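Local structure of hypothetical protein (Trypanosoma cruzi, 1YZV) at residues A[43-48]-A[114-119]; A[48-53]-A[61-66]. The protein is of unknown function but belongs to the isochorismatase superfamily of alpha/beta proteins and is a putative ribonuclease. All coordinates share one frame; numbering follows the deposited sequence.

Interaction 1. Residues A[43-48]-A[114-119]; sequences VFVANR and VLWGFE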
ATOM      1  N   VAL A  43      12.521 -22.949   1.384  1.00 21.24           N
ATOM      2  CA  VAL A  43      13.539 -23.881   0.935  1.00 22.46           C
ATOM      3  C   VAL A  43      13.744 -23.820  -0.587  1.00 21.45           C
ATOM      4  O   VAL A  43      14.898 -23.757  -1.040  1.00 20.44           O
ATOM      5  CB  VAL A  43      13.217 -25.309   1.396  1.00 22.49           C
ATOM      6  CG1 VAL A  43      14.052 -26.336   0.629  1.00 25.93           C
ATOM      7  CG2 VAL A  43      13.452 -25.401   2.885  1.00 24.42           C
ATOM      8  N   PHE A  44      12.643 -23.886  -1.355  1.00 22.27           N
ATOM      9  CA  PHE A  44      12.667 -23.754  -2.822  1.00 22.26           C
ATOM     10  C   PHE A  44      13.394 -22.499  -3.308  1.00 20.97           C
ATOM     11  O   PHE A  44      14.217 -22.583  -4.247  1.00 20.34           O
ATOM     12  CB  PHE A  44      11.216 -23.819  -3.404  1.00 21.89           C
ATOM     13  CG  PHE A  44      11.118 -23.553  -4.898  1.00 21.97           C
ATOM     14  CD1 PHE A  44      11.233 -24.562  -5.819  1.00 29.08           C
ATOM     15  CD2 PHE A  44      10.854 -22.286  -5.372  1.00 23.06           C
ATOM     16  CE1 PHE A  44      11.089 -24.290  -7.171  1.00 21.79           C
ATOM     17  CE2 PHE A  44      10.665 -22.033  -6.695  1.00 22.32           C
ATOM     18  CZ  PHE A  44      10.814 -22.994  -7.597  1.00 20.90           C
ATOM     19  N   VAL A  45      13.104 -21.359  -2.659  1.00 22.15           N
ATOM     20  CA  VAL A  45      13.739 -20.094  -2.980  1.00 21.23           C
ATOM     21  C   VAL A  45      15.239 -20.124  -2.611  1.00 21.22           C
ATOM     22  O   VAL A  45      16.090 -19.619  -3.367  1.00 20.20           O
ATOM     23  CB  VAL A  45      13.010 -18.867  -2.340  1.00 18.58           C
ATOM     24  CG1 VAL A  45      13.833 -17.612  -2.441  1.00 21.58           C
ATOM     25  CG2 VAL A  45      11.680 -18.648  -2.997  1.00 23.57           C
ATOM     26  N   ALA A  46      15.573 -20.747  -1.486  1.00 21.54           N
ATOM     27  CA  ALA A  46      16.980 -20.913  -1.092  1.00 22.54           C
ATOM     28  C   ALA A  46      17.788 -21.689  -2.154  1.00 22.81           C
ATOM     29  O   ALA A  46      18.904 -21.284  -2.535  1.00 24.59           O
ATOM     30  CB  ALA A  46      17.092 -21.584   0.278  1.00 23.69           C
ATOM     31  N   ASN A  47      17.175 -22.747  -2.671  1.00 22.69           N
ATOM     32  CA  ASN A  47      17.731 -23.551  -3.752  1.00 21.84           C
ATOM     33  C   ASN A  47      17.825 -22.862  -5.111  1.00 23.53           C
ATOM     34  O   ASN A  47      18.825 -22.979  -5.825  1.00 22.70           O
ATOM     35  CB  ASN A  47      16.963 -24.861  -3.870  1.00 25.84           C
ATOM     36  CG  ASN A  47      17.327 -25.845  -2.777  1.00 23.73           C
ATOM     37  OD1 ASN A  47      18.444 -25.806  -2.255  1.00 26.88           O
ATOM     38  ND2 ASN A  47      16.347 -26.665  -2.346  1.00 23.06           N
ATOM     39  N   ARG A  48      16.827 -22.045  -5.416  1.00 21.98           N
ATOM     40  CA  ARG A  48      16.847 -21.260  -6.626  1.00 23.13           C
ATOM     41  C   ARG A  48      18.002 -20.262  -6.616  1.00 23.72           C
ATOM     42  O   ARG A  48      18.739 -20.097  -7.612  1.00 23.51           O
ATOM     43  CB  ARG A  48      15.498 -20.532  -6.757  1.00 20.72           C
ATOM     44  CG  ARG A  48      15.471 -19.498  -7.830  1.00 22.71           C
ATOM     45  CD  ARG A  48      14.055 -19.026  -8.084  1.00 22.08           C
ATOM     46  NE  ARG A  48      13.285 -19.994  -8.850  1.00 17.62           N
ATOM     47  CZ  ARG A  48      12.030 -19.793  -9.250  1.00 21.29           C
ATOM     48  NH1 ARG A  48      11.389 -18.651  -8.928  1.00 22.94           N
ATOM     49  NH2 ARG A  48      11.455 -20.675 -10.060  1.00 25.32           N
ATOM     50  N   VAL A 114      20.021  -9.636  -1.685  1.00 23.87           N
ATOM     51  CA  VAL A 114      18.780 -10.339  -1.860  1.00 20.72           C
ATOM     52  C   VAL A 114      18.551 -11.122  -0.571  1.00 22.21           C
ATOM     53  O   VAL A 114      19.358 -11.993  -0.197  1.00 22.55           O
ATOM     54  CB  VAL A 114      18.844 -11.282  -3.076  1.00 22.99           C
ATOM     55  CG1 VAL A 114      17.628 -12.187  -3.147  1.00 22.61           C
ATOM     56  CG2 VAL A 114      18.995 -10.459  -4.357  1.00 24.70           C
ATOM     57  N   LEU A 115      17.434 -10.835   0.089  1.00 20.75           N
ATOM     58  CA  LEU A 115      17.168 -11.306   1.464  1.00 20.67           C
ATOM     59  C   LEU A 115      15.870 -12.109   1.539  1.00 19.98           C
ATOM     60  O   LEU A 115      14.824 -11.673   1.041  1.00 20.58           O
ATOM     61  CB  LEU A 115      17.085 -10.116   2.417  1.00 19.89           C
ATOM     62  CG  LEU A 115      16.634 -10.291   3.893  1.00 20.21           C
ATOM     63  CD1 LEU A 115      17.600 -11.240   4.665  1.00 22.52           C
ATOM     64  CD2 LEU A 115      16.572  -8.890   4.584  1.00 21.19           C
ATOM     65  N   TRP A 116      15.928 -13.253   2.211  1.00 21.52           N
ATOM     66  CA  TRP A 116      14.731 -14.074   2.436  1.00 23.11           C
ATOM     67  C   TRP A 116      14.938 -15.029   3.614  1.00 21.44           C
ATOM     68  O   TRP A 116      16.041 -15.152   4.111  1.00 24.39           O
ATOM     69  CB  TRP A 116      14.348 -14.869   1.157  1.00 21.17           C
ATOM     70  CG  TRP A 116      15.215 -16.017   0.867  1.00 22.15           C
ATOM     71  CD1 TRP A 116      14.943 -17.327   1.200  1.00 22.93           C
ATOM     72  CD2 TRP A 116      16.611 -15.992   0.501  1.00 23.53           C
ATOM     73  NE1 TRP A 116      16.041 -18.114   0.989  1.00 20.59           N
ATOM     74  CE2 TRP A 116      17.060 -17.348   0.497  1.00 24.01           C
ATOM     75  CE3 TRP A 116      17.468 -15.007  -0.014  1.00 23.17           C
ATOM     76  CZ2 TRP A 116      18.383 -17.713   0.152  1.00 21.71           C
ATOM     77  CZ3 TRP A 116      18.775 -15.379  -0.368  1.00 20.29           C
ATOM     78  CH2 TRP A 116      19.216 -16.725  -0.282  1.00 21.00           C
ATOM     79  N   GLY A 117      13.843 -15.582   4.119  1.00 21.55           N
ATOM     80  CA  GLY A 117      13.905 -16.622   5.134  1.00 21.41           C
ATOM     81  C   GLY A 117      12.931 -16.411   6.271  1.00 20.94           C
ATOM     82  O   GLY A 117      11.767 -15.970   6.045  1.00 22.88           O
ATOM     83  N   PHE A 118      13.342 -16.891   7.445  1.00 20.51           N
ATOM     84  CA  PHE A 118      12.514 -16.881   8.639  1.00 20.92           C
ATOM     85  C   PHE A 118      13.122 -15.956   9.720  1.00 20.67           C
ATOM     86  O   PHE A 118      14.333 -15.833   9.820  1.00 22.73           O
ATOM     87  CB  PHE A 118      12.424 -18.242   9.283  1.00 22.07           C
ATOM     88  CG  PHE A 118      11.996 -19.380   8.366  1.00 21.02           C
ATOM     89  CD1 PHE A 118      11.085 -19.205   7.366  1.00 19.82           C
ATOM     90  CD2 PHE A 118      12.336 -20.687   8.743  1.00 23.51           C
ATOM     91  CE1 PHE A 118      10.665 -20.310   6.605  1.00 22.68           C
ATOM     92  CE2 PHE A 118      11.931 -21.784   7.987  1.00 25.38           C
ATOM     93  CZ  PHE A 118      11.134 -21.584   6.893  1.00 25.41           C
ATOM     94  N   GLU A 119      12.288 -15.312  10.537  1.00 20.13           N
ATOM     95  CA  GLU A 119      10.873 -15.105  10.303  1.00 20.95           C
ATOM     96  C   GLU A 119      10.766 -13.687   9.730  1.00 21.64           C
ATOM     97  O   GLU A 119      11.585 -12.819  10.060  1.00 22.36           O
ATOM     98  CB  GLU A 119      10.071 -15.203  11.613  1.00 23.21           C
ATOM     99  CG  GLU A 119       9.961 -16.610  12.155  1.00 25.50           C
ATOM    100  CD  GLU A 119       8.914 -16.763  13.269  1.00 30.58           C
ATOM    101  OE1 GLU A 119       7.705 -16.553  13.054  1.00 27.28           O
ATOM    102  OE2 GLU A 119       9.316 -17.139  14.364  1.00 39.71           O
TER

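Interaction 2. Residues A[48-53]-A[61-66]; sequences RFAGLH and SVYIVT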
ATOM      1  N   ARG A  48      16.827 -22.045  -5.416  1.00 21.98           N
ATOM      2  CA  ARG A  48      16.847 -21.260  -6.626  1.00 23.13           C
ATOM      3  C   ARG A  48      18.002 -20.262  -6.616  1.00 23.72           C
ATOM      4  O   ARG A  48      18.739 -20.097  -7.612  1.00 23.51           O
ATOM      5  CB  ARG A  48      15.498 -20.532  -6.757  1.00 20.72           C
ATOM      6  CG  ARG A  48      15.471 -19.498  -7.830  1.00 22.71           C
ATOM      7  CD  ARG A  48      14.055 -19.026  -8.084  1.00 22.08           C
ATOM      8  NE  ARG A  48      13.285 -19.994  -8.850  1.00 17.62           N
ATOM      9  CZ  ARG A  48      12.030 -19.793  -9.250  1.00 21.29           C
ATOM     10  NH1 ARG A  48      11.389 -18.651  -8.928  1.00 22.94           N
ATOM     11  NH2 ARG A  48      11.455 -20.675 -10.060  1.00 25.32           N
ATOM     12  N   PHE A  49      18.126 -19.532  -5.514  1.00 20.92           N
ATOM     13  CA  PHE A  49      19.239 -18.566  -5.378  1.00 24.07           C
ATOM     14  C   PHE A  49      20.609 -19.226  -5.244  1.00 25.47           C
ATOM     15  O   PHE A  49      21.617 -18.675  -5.706  1.00 24.57           O
ATOM     16  CB  PHE A  49      18.994 -17.620  -4.208  1.00 22.84           C
ATOM     17  CG  PHE A  49      17.791 -16.688  -4.400  1.00 23.80           C
ATOM     18  CD1 PHE A  49      17.548 -16.080  -5.606  1.00 27.22           C
ATOM     19  CD2 PHE A  49      17.053 -16.273  -3.298  1.00 22.89           C
ATOM     20  CE1 PHE A  49      16.487 -15.162  -5.755  1.00 25.26           C
ATOM     21  CE2 PHE A  49      15.997 -15.379  -3.425  1.00 22.12           C
ATOM     22  CZ  PHE A  49      15.716 -14.819  -4.655  1.00 22.27           C
ATOM     23  N   ALA A  50      20.632 -20.438  -4.685  1.00 25.85           N
ATOM     24  CA  ALA A  50      21.875 -21.232  -4.672  1.00 25.79           C
ATOM     25  C   ALA A  50      22.311 -21.535  -6.092  1.00 25.49           C
ATOM     26  O   ALA A  50      23.475 -21.327  -6.419  1.00 24.55           O
ATOM     27  CB  ALA A  50      21.725 -22.521  -3.848  1.00 26.18           C
ATOM     28  N   GLY A  51      21.374 -21.961  -6.944  1.00 24.73           N
ATOM     29  CA  GLY A  51      21.663 -22.213  -8.341  1.00 25.09           C
ATOM     30  C   GLY A  51      22.080 -20.954  -9.091  1.00 25.75           C
ATOM     31  O   GLY A  51      23.024 -20.958  -9.890  1.00 22.81           O
ATOM     32  N   LEU A  52      21.382 -19.852  -8.850  1.00 22.63           N
ATOM     33  CA  LEU A  52      21.790 -18.585  -9.433  1.00 24.04           C
ATOM     34  C   LEU A  52      23.222 -18.145  -9.026  1.00 21.79           C
ATOM     35  O   LEU A  52      24.054 -17.790  -9.878  1.00 24.52           O
ATOM     36  CB  LEU A  52      20.762 -17.508  -9.065  1.00 22.76           C
ATOM     37  CG  LEU A  52      21.047 -16.124  -9.674  1.00 25.08           C
ATOM     38  CD1 LEU A  52      21.089 -16.192 -11.190  1.00 24.55           C
ATOM     39  CD2 LEU A  52      20.038 -15.115  -9.153  1.00 28.85           C
ATOM     40  N   HIS A  53      23.476 -18.124  -7.729  1.00 24.33           N
ATOM     41  CA  HIS A  53      24.766 -17.802  -7.151  1.00 24.56           C
ATOM     42  C   HIS A  53      25.896 -18.616  -7.820  1.00 27.22           C
ATOM     43  O   HIS A  53      26.948 -18.072  -8.199  1.00 22.31           O
ATOM     44  CB  HIS A  53      24.737 -18.096  -5.640  1.00 24.59           C
ATOM     45  CG  HIS A  53      26.095 -18.243  -5.013  1.00 27.83           C
ATOM     46  ND1 HIS A  53      26.836 -17.161  -4.570  1.00 21.35           N
ATOM     47  CD2 HIS A  53      26.832 -19.346  -4.737  1.00 24.11           C
ATOM     48  CE1 HIS A  53      27.929 -17.606  -3.983  1.00 27.79           C
ATOM     49  NE2 HIS A  53      27.975 -18.922  -4.112  1.00 25.49           N
ATOM     50  N   SER A  61      28.840 -12.861  -6.872  1.00 24.77           N
ATOM     51  CA  SER A  61      27.866 -13.355  -5.903  1.00 25.00           C
ATOM     52  C   SER A  61      28.553 -13.936  -4.691  1.00 25.37           C
ATOM     53  O   SER A  61      29.534 -14.682  -4.849  1.00 24.48           O
ATOM     54  CB  SER A  61      26.945 -14.405  -6.574  1.00 26.01           C
ATOM     55  OG  SER A  61      25.958 -14.869  -5.673  1.00 28.83           O
ATOM     56  N   VAL A  62      27.956 -13.678  -3.509  1.00 23.70           N
ATOM     57  CA  VAL A  62      28.317 -14.294  -2.249  1.00 23.84           C
ATOM     58  C   VAL A  62      27.044 -14.793  -1.570  1.00 24.69           C
ATOM     59  O   VAL A  62      25.988 -14.185  -1.702  1.00 23.14           O
ATOM     60  CB  VAL A  62      29.134 -13.331  -1.336  1.00 25.80           C
ATOM     61  CG1 VAL A  62      28.364 -12.101  -1.004  1.00 31.54           C
ATOM     62  CG2 VAL A  62      29.633 -14.051  -0.061  1.00 29.27           C
ATOM     63  N   TYR A  63      27.113 -15.995  -0.997  1.00 23.26           N
ATOM     64  CA  TYR A  63      25.944 -16.655  -0.383  1.00 23.63           C
ATOM     65  C   TYR A  63      26.220 -16.821   1.114  1.00 25.42           C
ATOM     66  O   TYR A  63      27.095 -17.617   1.514  1.00 26.15           O
ATOM     67  CB  TYR A  63      25.719 -18.021  -1.068  1.00 20.75           C
ATOM     68  CG  TYR A  63      24.346 -18.628  -0.929  1.00 21.35           C
ATOM     69  CD1 TYR A  63      23.958 -19.282   0.254  1.00 22.00           C
ATOM     70  CD2 TYR A  63      23.416 -18.539  -1.958  1.00 20.85           C
ATOM     71  CE1 TYR A  63      22.692 -19.803   0.409  1.00 22.84           C
ATOM     72  CE2 TYR A  63      22.136 -19.103  -1.810  1.00 19.44           C
ATOM     73  CZ  TYR A  63      21.804 -19.762  -0.627  1.00 23.20           C
ATOM     74  OH  TYR A  63      20.553 -20.318  -0.477  1.00 22.75           O
ATOM     75  N   ILE A  64      25.428 -16.105   1.911  1.00 24.27           N
ATOM     76  CA  ILE A  64      25.555 -16.000   3.345  1.00 25.32           C
ATOM     77  C   ILE A  64      24.347 -16.588   4.053  1.00 25.36           C
ATOM     78  O   ILE A  64      23.193 -16.245   3.749  1.00 24.04           O
ATOM     79  CB  ILE A  64      25.735 -14.495   3.756  1.00 21.04           C
ATOM     80  CG1 ILE A  64      26.906 -13.948   2.952  1.00 25.73           C
ATOM     81  CG2 ILE A  64      25.843 -14.355   5.280  1.00 25.67           C
ATOM     82  CD1 ILE A  64      27.414 -12.681   3.368  1.00 37.67           C
ATOM     83  N   VAL A  65      24.622 -17.554   4.927  1.00 25.14           N
ATOM     84  CA  VAL A  65      23.603 -18.254   5.704  1.00 26.56           C
ATOM     85  C   VAL A  65      23.826 -17.971   7.191  1.00 25.80           C
ATOM     86  O   VAL A  65      24.966 -18.046   7.705  1.00 23.91           O
ATOM     87  CB  VAL A  65      23.682 -19.773   5.478  1.00 29.95           C
ATOM     88  CG1 VAL A  65      22.532 -20.473   6.158  1.00 31.32           C
ATOM     89  CG2 VAL A  65      23.726 -20.093   3.963  1.00 31.36           C
ATOM     90  N   THR A  66      22.748 -17.632   7.888  1.00 24.97           N
ATOM     91  CA  THR A  66      22.798 -17.593   9.344  1.00 24.84           C
ATOM     92  C   THR A  66      21.873 -18.649   9.939  1.00 23.45           C
ATOM     93  O   THR A  66      20.945 -19.141   9.293  1.00 25.02           O
ATOM     94  CB  THR A  66      22.420 -16.219   9.904  1.00 25.74           C
ATOM     95  OG1 THR A  66      21.112 -15.837   9.424  1.00 25.57           O
ATOM     96  CG2 THR A  66      23.473 -15.207   9.510  1.00 26.62           C
TER

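Interaction 1. Residues A[43-48]-A[114-119]
The indole of W116 lies against one turn of helix 39-56, where V45 and A46 meet its five-membered ring and, for A46, CZ2 of the six-membered ring. V45 brings a single methyl: CG1 sits over one face of the pyrrole part, 4.0 Å from the centroid of that ring and 16° from its normal, a CH-pi contact displaced toward the rim. Its nearest atom there is CD1 of W116. This branch is anti to the backbone N of V45 (chi1 168°). A46 approaches obliquely, with backbone as well as side chain: its CA is 3.6 Å from NE1 of W116, and its CB packs 4.1 Å from CZ2 of W116. The indole reaches the helix because CG of W116 stands between backbone N and carbonyl carbon (chi1 75°).

W116 belongs to strand 110-118, an inner strand of the parallel sheet in this alpha/beta fold of the isochorismatase family, and helix 39-56 packs on one face of that sheet. F23 and C25 of strand 20-26 and A141 of strand 137-146 also touch the indole, while the ring of F49 meets it from the next helical turn. No hydrogen bond joins the two segments. NE1 of W116 is buried here without a polar partner in the model; it lies beside the backbone N and CA of A46, with no hydrogen bond to either.

Interaction 2. Residues A[48-53]-A[61-66]
Helix 48-53 runs roughly antiparallel to strand 61-66, at 147° between their directions and 9.0 Å at closest approach of the axes, and the two backbones come nearest at H53 and S61. There the side chains form a direct hydrogen bond of 2.7 Å between ND1 of H53 and OG of S61. The hydroxyl lies at the edge of the imidazole, near its plane. Both groups extend anti to their backbone N atoms, which carries the ring from the helix to the strand.

Y63 covers a face of the same imidazole with its CB, 3.7 Å from the ring centroid and 10° off the normal, a CH-pi contact. Beyond it the phenol ring presents its edge to that imidazole in an edge-to-face pair, with centroids 5.6 Å apart and planes at 66°. Helix 39-56 followed by strand 61-68 is the second half of a beta-alpha-beta unit begun by strand 20-26, whose F23 forms backbone hydrogen bonds with V62 and I64, so this contact packs the crossover helix on its own sheet. Further along the phenol, CE2 of Y63 reaches N of A50 at 3.5 Å and packs 4.0 Å from CB of A50, and CB of F49 touches the same carbon more loosely. The phenol OH is hydrogen-bonded to the carbonyl O of A46. H53 is held at its second nitrogen too, where NE2 hydrogen-bonds with OD1 of D85.

Both interactions are buried and both dock helix 39-56 on the same parallel sheet, with R48 common to their helical segments. Interaction 1 uses the earlier turns and reaches an inner strand, 110-118, through CH-pi and van der Waals packing, with no hydrogen bond between its segments; interaction 2 uses the later turns and the strand that follows the helix, adding polar side-chain chemistry. Their centres are about 9 Å apart and the two contacts merge: the Y63 hydroxyl that bonds to the helical segment of interaction 1 also packs on CZ2 of W116, and F49 packs against V114. Along the chain, interaction 2 is nested inside the longer loop closed by interaction 1.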